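Local coordinates for protein molybdopterin synthase sulfur carrier subunit (Homo sapiens, PDB 5MPO) that carries sulfur as a C-terminal thiocarboxylate and donates it, within molybdopterin synthase, to convert precursor Z into molybdopterin, at residues I73-R78 with I97-P102. Sequence-based numbering, arbitrary orientation.
Sequences IIFAVR and IAVIPP
I73 enters the contact with both branches: CG2, anti to the backbone N, lies 3.5 Å from V99 CG1, while CD1 reaches over the backbone of P101. At I74 the strands pair through two hydrogen bonds, I74 N to I100 O (2.9 Å) and I100 N to I74 O (2.8 Å), and the CG2 methyl of I74 lies alongside I100 CB at 3.4 Å. F75 projects from the other face, among I59 and W56 of helix 52-62. I97 CG2 sits over one face of the F75 ring, 4.0 Å from the centroid, in a CH-pi contact, and A98 O meets the ring edge in plane, 3.3 Å from F75 CD1. A leucine in place of F75 would probably leave I97 CG2 without its aromatic face and open a gap against the helix. A76 repeats the paired bonding with A98, its N tilted from the carbonyl plane of A98 but its O taking A98 N almost straight (169°). V77 ends the ladder, both methyls 4.1 Å from I97 CD1. The antiparallel pair, with a helix packed on its F75 face and another protein chain on its A76 face, belongs to the ubiquitin-like beta-grasp fold of MoaD proteins, whose last strand leads into the C-terminal tail that becomes thiocarboxylated.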
loop_
_atom_site.group_PDB
_atom_site.type_symbol
_atom_site.label_atom_id
_atom_site.label_comp_id
_atom_site.label_asym_id
_atom_site.label_seq_id
_atom_site.Cartn_x
_atom_site.Cartn_y
_atom_site.Cartn_z
ATOM N N ILE B 73 -10.609 -3.201 30.233
ATOM C CA ILE B 73 -11.868 -3.260 29.545
ATOM C C ILE B 73 -12.473 -1.913 29.316
ATOM O O ILE B 73 -12.410 -1.069 30.169
ATOM C CB ILE B 73 -12.857 -3.998 30.462
ATOM C CG1 ILE B 73 -12.428 -5.433 30.657
ATOM C CG2 ILE B 73 -14.284 -3.991 29.956
ATOM C CD1 ILE B 73 -12.708 -6.324 29.486
ATOM N N ILE B 74 -13.098 -1.719 28.169
ATOM C CA ILE B 74 -13.884 -0.458 27.991
ATOM C C ILE B 74 -15.345 -0.867 27.733
ATOM O O ILE B 74 -15.655 -2.046 27.397
ATOM C CB ILE B 74 -13.235 0.458 26.908
ATOM C CG1 ILE B 74 -13.808 1.870 26.917
ATOM C CG2 ILE B 74 -13.326 -0.137 25.500
ATOM C CD1 ILE B 74 -13.155 2.809 25.908
ATOM N N PHE B 75 -16.232 0.088 27.908
ATOM C CA PHE B 75 -17.584 -0.064 27.427
ATOM C C PHE B 75 -17.817 0.594 26.067
ATOM O O PHE B 75 -17.259 1.680 25.767
ATOM C CB PHE B 75 -18.575 0.613 28.383
ATOM C CG PHE B 75 -18.935 -0.189 29.596
ATOM C CD1 PHE B 75 -19.156 -1.562 29.526
ATOM C CD2 PHE B 75 -19.142 0.465 30.817
ATOM C CE1 PHE B 75 -19.510 -2.279 30.665
ATOM C CE2 PHE B 75 -19.500 -0.244 31.961
ATOM C CZ PHE B 75 -19.677 -1.613 31.880
ATOM N N ALA B 76 -18.717 -0.028 25.294
ATOM C CA ALA B 76 -19.505 0.699 24.301
ATOM C C ALA B 76 -20.983 0.732 24.760
ATOM O O ALA B 76 -21.575 -0.319 25.024
ATOM C CB ALA B 76 -19.387 0.043 22.919
ATOM N N VAL B 77 -21.555 1.934 24.829
ATOM C CA VAL B 77 -22.948 2.162 25.181
ATOM C C VAL B 77 -23.573 2.767 23.960
ATOM O O VAL B 77 -23.162 3.839 23.513
ATOM C CB VAL B 77 -23.091 3.182 26.357
ATOM C CG1 VAL B 77 -24.569 3.565 26.607
ATOM C CG2 VAL B 77 -22.424 2.631 27.604
ATOM N N ARG B 78 -24.585 2.107 23.431
ATOM C CA ARG B 78 -25.206 2.515 22.174
ATOM C C ARG B 78 -24.110 2.698 21.124
ATOM O O ARG B 78 -24.101 3.677 20.412
ATOM C CB ARG B 78 -26.048 3.799 22.349
ATOM C CG ARG B 78 -27.356 3.650 23.157
ATOM C CD ARG B 78 -28.153 4.939 23.209
ATOM N NE ARG B 78 -27.458 5.994 23.965
ATOM C CZ ARG B 78 -27.539 6.206 25.287
ATOM N NH1 ARG B 78 -28.284 5.441 26.097
ATOM N NH2 ARG B 78 -26.845 7.198 25.822
ATOM N N ILE B 97 -24.969 -2.558 25.935
ATOM C CA ILE B 97 -23.763 -2.236 26.702
ATOM C C ILE B 97 -22.793 -3.341 26.321
ATOM O O ILE B 97 -23.019 -4.524 26.665
ATOM C CB ILE B 97 -23.988 -2.296 28.238
ATOM C CG1 ILE B 97 -25.271 -1.547 28.691
ATOM C CG2 ILE B 97 -22.768 -1.791 28.981
ATOM C CD1 ILE B 97 -25.347 -0.082 28.365
ATOM N N ALA B 98 -21.743 -3.010 25.585
ATOM C CA ALA B 98 -20.780 -4.058 25.193
ATOM C C ALA B 98 -19.541 -3.988 26.069
ATOM O O ALA B 98 -19.081 -2.891 26.465
ATOM C CB ALA B 98 -20.432 -3.955 23.729
ATOM N N VAL B 99 -19.082 -5.162 26.473
ATOM C CA VAL B 99 -17.883 -5.274 27.306
ATOM C C VAL B 99 -16.745 -5.582 26.325
ATOM O O VAL B 99 -16.745 -6.659 25.695
ATOM C CB VAL B 99 -17.981 -6.401 28.383
ATOM C CG1 VAL B 99 -16.671 -6.495 29.188
ATOM C CG2 VAL B 99 -19.162 -6.131 29.312
ATOM N N ILE B 100 -15.831 -4.613 26.213
ATOM C CA ILE B 100 -14.817 -4.542 25.151
ATOM C C ILE B 100 -13.398 -4.840 25.745
ATOM O O ILE B 100 -12.779 -3.971 26.340
ATOM C CB ILE B 100 -14.814 -3.103 24.570
ATOM C CG1 ILE B 100 -16.210 -2.622 24.120
ATOM C CG2 ILE B 100 -13.773 -2.946 23.469
ATOM C CD1 ILE B 100 -16.729 -3.258 22.867
ATOM N N PRO B 101 -12.935 -6.071 25.667
ATOM C CA PRO B 101 -11.531 -6.333 26.004
ATOM C C PRO B 101 -10.585 -5.662 24.984
ATOM O O PRO B 101 -11.065 -5.211 23.940
ATOM C CB PRO B 101 -11.413 -7.859 25.899
ATOM C CG PRO B 101 -12.766 -8.378 25.549
ATOM C CD PRO B 101 -13.625 -7.259 25.130
ATOM N N PRO B 102 -9.262 -5.617 25.271
ATOM C CA PRO B 102 -8.347 -4.880 24.382
ATOM C C PRO B 102 -8.380 -5.500 22.988
ATOM O O PRO B 102 -8.415 -6.756 22.815
ATOM C CB PRO B 102 -6.997 -5.043 25.061
ATOM C CG PRO B 102 -7.086 -6.370 25.740
ATOM C CD PRO B 102 -8.508 -6.432 26.248
#